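Local coordinates for fatty acid synthase 1, isoform A (PDB 6FN6), which probably builds long-chain saturated fatty acids from acetyl-CoA and malonyl-CoA using NADPH, with this chain forming its dehydratase, enoylreductase and ketoreductase region, at residues D1033-A1038 and G1075-A1080; T1037-L1042 and F1056-S1061; R1083-R1088 and G1095-W1100. All coordinates share one frame; numbering follows the deposited sequence.

Contact 1 of 3, residues D1033-A1038 and G1075-A1080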
# COMPACT_ATOMS: atom_id res chain seq x y z
N ASP A 1033 7.84 63.01 -34.07
CA ASP A 1033 7.62 62.57 -32.70
C ASP A 1033 8.86 61.87 -32.15
O ASP A 1033 9.76 61.52 -32.91
CB ASP A 1033 6.41 61.63 -32.63
CG ASP A 1033 5.10 62.35 -32.91
OD1 ASP A 1033 5.05 63.59 -32.75
OD2 ASP A 1033 4.13 61.67 -33.30
N PRO A 1034 8.91 61.67 -30.82
CA PRO A 1034 10.01 60.90 -30.23
C PRO A 1034 10.07 59.47 -30.75
O PRO A 1034 11.14 58.85 -30.75
CB PRO A 1034 9.68 60.91 -28.73
CG PRO A 1034 8.82 62.10 -28.53
CD PRO A 1034 8.02 62.23 -29.79
N LYS A 1035 8.93 58.95 -31.20
CA LYS A 1035 8.87 57.61 -31.77
C LYS A 1035 9.65 57.58 -33.09
O LYS A 1035 10.39 56.64 -33.37
CB LYS A 1035 7.42 57.19 -32.00
CG LYS A 1035 6.57 57.16 -30.73
CD LYS A 1035 5.12 56.77 -31.01
CE LYS A 1035 4.35 57.88 -31.74
NZ LYS A 1035 4.26 59.13 -30.93
N VAL A 1036 9.47 58.63 -33.88
CA VAL A 1036 10.09 58.75 -35.19
C VAL A 1036 11.60 58.99 -35.11
O VAL A 1036 12.38 58.32 -35.79
CB VAL A 1036 9.41 59.87 -36.00
CG1 VAL A 1036 10.13 60.11 -37.33
CG2 VAL A 1036 7.94 59.54 -36.23
N THR A 1037 11.99 59.94 -34.27
CA THR A 1037 13.38 60.40 -34.23
C THR A 1037 14.38 59.36 -33.74
O THR A 1037 15.52 59.32 -34.20
CB THR A 1037 13.51 61.65 -33.33
OG1 THR A 1037 12.96 61.38 -32.04
CG2 THR A 1037 12.76 62.82 -33.95
N ALA A 1038 13.96 58.52 -32.79
CA ALA A 1038 14.83 57.46 -32.30
C ALA A 1038 15.11 56.45 -33.41
O ALA A 1038 16.25 56.06 -33.65
CB ALA A 1038 14.21 56.77 -31.09
N GLY A 1075 -0.50 58.07 -36.82
CA GLY A 1075 -0.54 57.61 -38.19
C GLY A 1075 0.68 58.07 -38.97
O GLY A 1075 1.20 57.34 -39.82
N LEU A 1076 1.14 59.28 -38.67
CA LEU A 1076 2.31 59.84 -39.35
C LEU A 1076 3.58 59.17 -38.86
O LEU A 1076 4.56 59.07 -39.60
CB LEU A 1076 2.38 61.35 -39.13
CG LEU A 1076 1.39 62.19 -39.95
CD1 LEU A 1076 1.35 63.63 -39.44
CD2 LEU A 1076 1.76 62.16 -41.43
N ALA A 1077 3.58 58.72 -37.61
CA ALA A 1077 4.72 58.00 -37.07
C ALA A 1077 4.86 56.67 -37.80
O ALA A 1077 5.97 56.22 -38.09
CB ALA A 1077 4.56 57.78 -35.57
N ASN A 1078 3.72 56.03 -38.09
CA ASN A 1078 3.72 54.80 -38.87
C ASN A 1078 4.29 55.06 -40.26
O ASN A 1078 5.20 54.36 -40.71
CB ASN A 1078 2.30 54.23 -38.98
CG ASN A 1078 1.82 53.60 -37.70
OD1 ASN A 1078 2.60 53.37 -36.77
ND2 ASN A 1078 0.52 53.32 -37.63
N SER A 1079 3.75 56.06 -40.93
CA SER A 1079 4.21 56.42 -42.27
C SER A 1079 5.72 56.59 -42.29
O SER A 1079 6.39 56.11 -43.20
CB SER A 1079 3.53 57.71 -42.74
OG SER A 1079 3.99 58.08 -44.02
N ALA A 1080 6.25 57.26 -41.28
CA ALA A 1080 7.68 57.50 -41.16
C ALA A 1080 8.45 56.18 -41.02
O ALA A 1080 9.43 55.95 -41.73
CB ALA A 1080 7.97 58.41 -39.99
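Val1036 fits against Ala1077 and Ala1080, and this is the tight part of the contact. It joins helices 1034-1049 and 1072-1090 of the ketoreductase domain. The two segments run nearly parallel, with axes 12° apart and 9.3 Å at closest approach. Both valine methyls are used. CG1 of Val1036 stands anti to its backbone N (chi1 174°) and comes 3.8 Å from CB of Ala1080. CG2 of Val1036 lies against the other alanine, 3.7 Å from CA of Ala1077. The two alanines are three residues apart, so the branched valine meets two small methyls on one helix face.

Lys1035 marks the looser, partly exposed side. Here an aliphatic carbon does the touching: CE of Lys1035 is 3.8 Å from CB of Ala1077. The chain bends at chi3 and chi4 and brings NZ of Lys1035 to OD2 of Asp1033, a weak salt bridge at 3.5 Å within its own segment. Asp1033 is poorly ordered. Elsewhere on helix 1072-1090, Leu1076 and Ser1079 meet Leu499 of helix 496-504.

No hydrogen bond crosses between the segments. Their cohesion therefore rests on apolar contact, while the lysine charge probably finds a weak partner within its own segment, at Asp1033.

Contact 2 of 3, residues T1037-L1042 and F1056-S1061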
# COMPACT_ATOMS: atom_id res chain seq x y z
N THR A 1037 11.99 59.94 -34.27
CA THR A 1037 13.38 60.40 -34.23
C THR A 1037 14.38 59.36 -33.74
O THR A 1037 15.52 59.32 -34.20
CB THR A 1037 13.51 61.65 -33.33
OG1 THR A 1037 12.96 61.38 -32.04
CG2 THR A 1037 12.76 62.82 -33.95
N ALA A 1038 13.96 58.52 -32.79
CA ALA A 1038 14.83 57.46 -32.30
C ALA A 1038 15.11 56.45 -33.41
O ALA A 1038 16.25 56.06 -33.65
CB ALA A 1038 14.21 56.77 -31.09
N THR A 1039 14.05 56.04 -34.10
CA THR A 1039 14.17 55.09 -35.20
C THR A 1039 15.03 55.69 -36.30
O THR A 1039 15.85 55.00 -36.91
CB THR A 1039 12.79 54.72 -35.77
OG1 THR A 1039 11.92 54.30 -34.71
CG2 THR A 1039 12.91 53.61 -36.80
N LYS A 1040 14.85 56.98 -36.54
CA LYS A 1040 15.58 57.67 -37.60
C LYS A 1040 17.08 57.65 -37.31
O LYS A 1040 17.89 57.34 -38.18
CB LYS A 1040 15.08 59.11 -37.74
CG LYS A 1040 15.80 59.93 -38.79
CD LYS A 1040 15.16 61.30 -38.93
CE LYS A 1040 15.85 62.14 -40.00
NZ LYS A 1040 15.13 63.42 -40.25
N TYR A 1041 17.45 57.98 -36.07
CA TYR A 1041 18.86 58.01 -35.68
C TYR A 1041 19.43 56.61 -35.49
O TYR A 1041 20.56 56.34 -35.87
CB TYR A 1041 19.03 58.82 -34.39
CG TYR A 1041 18.87 60.32 -34.57
CD1 TYR A 1041 19.35 60.97 -35.71
CD2 TYR A 1041 18.26 61.09 -33.59
CE1 TYR A 1041 19.20 62.34 -35.86
CE2 TYR A 1041 18.11 62.46 -33.74
CZ TYR A 1041 18.58 63.07 -34.87
OH TYR A 1041 18.43 64.43 -35.02
N LEU A 1042 18.64 55.72 -34.89
CA LEU A 1042 19.06 54.33 -34.72
C LEU A 1042 19.33 53.69 -36.09
O LEU A 1042 20.31 52.97 -36.26
CB LEU A 1042 18.01 53.52 -33.97
CG LEU A 1042 17.93 53.78 -32.46
CD1 LEU A 1042 16.68 53.14 -31.87
CD2 LEU A 1042 19.17 53.27 -31.76
N PHE A 1056 16.05 44.78 -38.25
CA PHE A 1056 15.68 46.13 -37.85
C PHE A 1056 14.18 46.22 -37.99
O PHE A 1056 13.66 46.48 -39.08
CB PHE A 1056 16.39 47.18 -38.72
CG PHE A 1056 16.25 48.58 -38.20
CD1 PHE A 1056 15.09 49.31 -38.45
CD2 PHE A 1056 17.27 49.18 -37.49
CE1 PHE A 1056 14.96 50.61 -37.98
CE2 PHE A 1056 17.14 50.48 -37.02
CZ PHE A 1056 15.99 51.20 -37.27
N ILE A 1057 13.47 46.00 -36.89
CA ILE A 1057 12.02 45.84 -36.92
C ILE A 1057 11.34 46.94 -36.11
O ILE A 1057 11.80 47.30 -35.03
CB ILE A 1057 11.62 44.44 -36.41
CG1 ILE A 1057 12.30 43.37 -37.27
CG2 ILE A 1057 10.10 44.27 -36.43
CD1 ILE A 1057 12.08 41.95 -36.81
N CYS A 1058 10.25 47.46 -36.66
CA CYS A 1058 9.44 48.48 -36.00
C CYS A 1058 8.01 47.98 -35.81
O CYS A 1058 7.31 47.71 -36.78
CB CYS A 1058 9.43 49.78 -36.83
SG CYS A 1058 11.06 50.49 -37.17
N PHE A 1059 7.58 47.85 -34.56
CA PHE A 1059 6.22 47.41 -34.26
C PHE A 1059 5.28 48.59 -33.97
O PHE A 1059 5.70 49.62 -33.45
CB PHE A 1059 6.21 46.46 -33.06
CG PHE A 1059 6.93 45.17 -33.30
CD1 PHE A 1059 6.27 44.09 -33.87
CD2 PHE A 1059 8.27 45.04 -32.97
CE1 PHE A 1059 6.93 42.90 -34.10
CE2 PHE A 1059 8.93 43.85 -33.20
CZ PHE A 1059 8.26 42.78 -33.77
N SER A 1060 4.00 48.41 -34.32
CA SER A 1060 2.99 49.44 -34.09
C SER A 1060 1.61 48.94 -34.51
O SER A 1060 1.47 47.85 -35.07
CB SER A 1060 3.33 50.71 -34.86
OG SER A 1060 3.53 50.44 -36.24
N SER A 1061 0.59 49.74 -34.22
CA SER A 1061 -0.78 49.45 -34.65
C SER A 1061 -1.21 50.44 -35.74
O SER A 1061 -0.60 51.50 -35.91
CB SER A 1061 -1.74 49.52 -33.46
OG SER A 1061 -3.06 49.19 -33.86
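Helix segment 1037-1042 runs antiparallel to strand 1056-1060, at 173°, and its axis passes 11.0 Å from that of the strand. The CA atoms of Thr1039 and Cys1058 face each other at 8.2 Å. Helix 1034-1049 connects parallel neighbouring strands 1005-1011 and 1055-1060, the beta-alpha-beta crossover of a Rossmann-type ketoreductase.

The buried side chains of Phe1056 and Cys1058 point from the sheet to the helix. Thr1039 receives both with one methyl, CG2, which stands anti to its backbone N. This CG2 of Thr1039 is 3.6 Å from SG of Cys1058. It also meets the rim of the Phe1056 ring, near the ring plane, at 3.8 Å from CE1. The hydroxyl of Thr1039 is engaged on its own helix, bonded to Lys1035 O.

The ring of Phe1056 reaches the helix because CG is anti to its backbone N (chi1 -170°). CZ of Phe1056 comes 3.8 Å from O of Thr1039. On the other branch, CE2 of Phe1056 lies 4.0 Å from C of Leu1042, again at the rim. Leu1042 itself continues to Ala992 and Leu996 of helix 989-1002. The same ring makes a cation-pi contact with Arg1088. An alanine in place of Phe1056 would probably open a gap between the strand and Thr1039 and Leu1042 and leave Arg1088 without its aromatic partner.

No hydrogen bond links the segments. The helix is seated by a methyl, a sulfur and a ring rim, so between these segments it probably rests on apolar burial and fit.

Contact 3 of 3, residues R1083-R1088 and G1095-W1100; sequences RICEQR and GTAIQW
Helix segment 1083-1088 comes close to the start of strand 1096-1099, with the CA atoms of Cys1085 and Gly1095 only 4.3 Å apart. This belongs to the Rossmann-type fold of the ketoreductase domain. Helix 1072-1090 connects the parallel neighbours 1055-1060 and 1096-1099 as a beta-alpha-beta unit, and here it packs on the second strand.

Cys1085 makes most of the contact. CB of Cys1085 is 3.8 Å from the carbonyl carbon C of Gly1095. SG of Cys1085, anti to its own carbonyl carbon (chi1 -66°), reaches further along the strand and lies 3.6 Å from N of Thr1096. SG of Cys1085 also approaches CB of Ala1097, at 4.3 Å. No hydrogen bond crosses the segments. The backbone of Thr1096 is instead paired within the sheet, to Phe1056 and Cys1058.

Gly1095 has no side chain, and its backbone lies directly against Cys1085. O of Gly1095 accepts a hydrogen bond from Gln1089 NE2.

Arg1088 borders the glycine with the edge of its guanidinium. The group is fixed by several partners: NE bonds to Pro1094 O, while NH1 meets Asp1043 in a salt bridge and also bonds to Ser1046 OG. The buried charge is thus answered from helix 1034-1049. Across the contact, NE of Arg1088 lies 4.4 Å from CA of Gly1095.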
# COMPACT_ATOMS: atom_id res chain seq x y z
N ARG A 1083 8.66 54.21 -44.21
CA ARG A 1083 9.62 54.74 -45.17
C ARG A 1083 11.05 54.39 -44.74
O ARG A 1083 11.88 54.01 -45.56
CB ARG A 1083 9.47 56.26 -45.28
CG ARG A 1083 10.07 56.86 -46.54
CD ARG A 1083 9.24 56.49 -47.76
NE ARG A 1083 9.60 57.27 -48.94
CZ ARG A 1083 10.39 56.84 -49.93
NH1 ARG A 1083 10.93 55.62 -49.89
NH2 ARG A 1083 10.64 57.63 -50.95
N ILE A 1084 11.33 54.52 -43.45
CA ILE A 1084 12.64 54.18 -42.91
C ILE A 1084 13.05 52.76 -43.30
O ILE A 1084 14.18 52.53 -43.73
CB ILE A 1084 12.67 54.36 -41.38
CG1 ILE A 1084 12.54 55.85 -41.03
CG2 ILE A 1084 13.95 53.77 -40.79
CD1 ILE A 1084 12.41 56.13 -39.54
N CYS A 1085 12.13 51.82 -43.14
CA CYS A 1085 12.43 50.42 -43.43
C CYS A 1085 12.54 50.19 -44.93
O CYS A 1085 13.38 49.40 -45.37
CB CYS A 1085 11.36 49.52 -42.81
SG CYS A 1085 11.37 49.56 -41.00
N GLU A 1086 11.70 50.86 -45.70
CA GLU A 1086 11.78 50.76 -47.15
C GLU A 1086 13.12 51.30 -47.64
O GLU A 1086 13.80 50.66 -48.44
CB GLU A 1086 10.64 51.54 -47.82
CG GLU A 1086 10.58 51.36 -49.33
CD GLU A 1086 9.54 52.24 -49.99
OE1 GLU A 1086 9.21 53.31 -49.43
OE2 GLU A 1086 9.05 51.87 -51.08
N GLN A 1087 13.48 52.47 -47.14
CA GLN A 1087 14.72 53.12 -47.54
C GLN A 1087 15.92 52.25 -47.17
O GLN A 1087 16.87 52.11 -47.94
CB GLN A 1087 14.84 54.49 -46.88
CG GLN A 1087 13.92 55.55 -47.48
CD GLN A 1087 14.29 55.92 -48.90
OE1 GLN A 1087 13.89 55.25 -49.86
NE2 GLN A 1087 15.05 57.00 -49.04
N ARG A 1088 15.88 51.67 -45.97
CA ARG A 1088 16.94 50.80 -45.50
C ARG A 1088 17.18 49.65 -46.49
O ARG A 1088 18.32 49.37 -46.86
CB ARG A 1088 16.61 50.25 -44.11
CG ARG A 1088 16.92 51.21 -42.97
CD ARG A 1088 16.59 50.59 -41.61
NE ARG A 1088 17.38 49.39 -41.35
CZ ARG A 1088 18.58 49.38 -40.79
NH1 ARG A 1088 19.16 50.51 -40.39
NH2 ARG A 1088 19.22 48.23 -40.61
N GLY A 1095 15.17 45.64 -42.91
CA GLY A 1095 14.18 46.58 -42.44
C GLY A 1095 12.79 46.03 -42.61
O GLY A 1095 12.39 45.67 -43.72
N THR A 1096 12.04 46.01 -41.52
CA THR A 1096 10.71 45.42 -41.51
C THR A 1096 9.80 46.23 -40.61
O THR A 1096 10.12 46.46 -39.45
CB THR A 1096 10.73 43.96 -41.02
OG1 THR A 1096 11.81 43.25 -41.65
CG2 THR A 1096 9.41 43.27 -41.34
N ALA A 1097 8.67 46.66 -41.15
CA ALA A 1097 7.66 47.32 -40.35
C ALA A 1097 6.51 46.35 -40.12
O ALA A 1097 5.97 45.79 -41.07
CB ALA A 1097 7.17 48.58 -41.04
N ILE A 1098 6.16 46.14 -38.85
CA ILE A 1098 5.09 45.21 -38.49
C ILE A 1098 3.93 46.02 -37.94
O ILE A 1098 4.08 46.76 -36.97
CB ILE A 1098 5.58 44.17 -37.47
CG1 ILE A 1098 6.83 43.44 -37.98
CG2 ILE A 1098 4.48 43.16 -37.16
CD1 ILE A 1098 6.63 42.69 -39.28
N GLN A 1099 2.77 45.86 -38.56
CA GLN A 1099 1.56 46.58 -38.15
C GLN A 1099 0.42 45.63 -37.81
O GLN A 1099 0.15 44.68 -38.55
CB GLN A 1099 1.12 47.55 -39.25
CG GLN A 1099 2.03 48.75 -39.39
CD GLN A 1099 1.62 49.66 -40.53
OE1 GLN A 1099 0.65 49.38 -41.24
NE2 GLN A 1099 2.35 50.75 -40.71
N TRP A 1100 -0.26 45.91 -36.70
CA TRP A 1100 -1.39 45.10 -36.25
C TRP A 1100 -2.68 45.61 -36.89
O TRP A 1100 -3.73 45.62 -36.25
CB TRP A 1100 -1.50 45.14 -34.73
CG TRP A 1100 -0.47 44.31 -34.03
CD1 TRP A 1100 0.85 44.63 -33.84
CD2 TRP A 1100 -0.66 43.04 -33.42
NE1 TRP A 1100 1.48 43.63 -33.15
CE2 TRP A 1100 0.57 42.63 -32.88
CE3 TRP A 1100 -1.77 42.19 -33.28
CZ2 TRP A 1100 0.74 41.42 -32.21
CZ3 TRP A 1100 -1.60 40.99 -32.62
CH2 TRP A 1100 -0.36 40.61 -32.09

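All three contacts fall within the ketoreductase domain. Contact 2 lies centrally, its centre about 8 Å from each of the others; the centres of contacts 1 and 3 are about 11 Å apart. Contacts 1 and 2 share helix 1034-1049, and contacts 1 and 3 share helix 1072-1090. Contacts 2 and 3 reach neighbouring parallel strands, 1055-1060 and 1096-1099. Along the chain, contacts 1 and 2 start on the same helix, and contact 3 opens after both have closed. Asn1078 ties contact 1 to contact 2 through Ser1060 and Ser1061. Together they show two adjacent helices packed on each other and on one face of the Rossmann-type sheet.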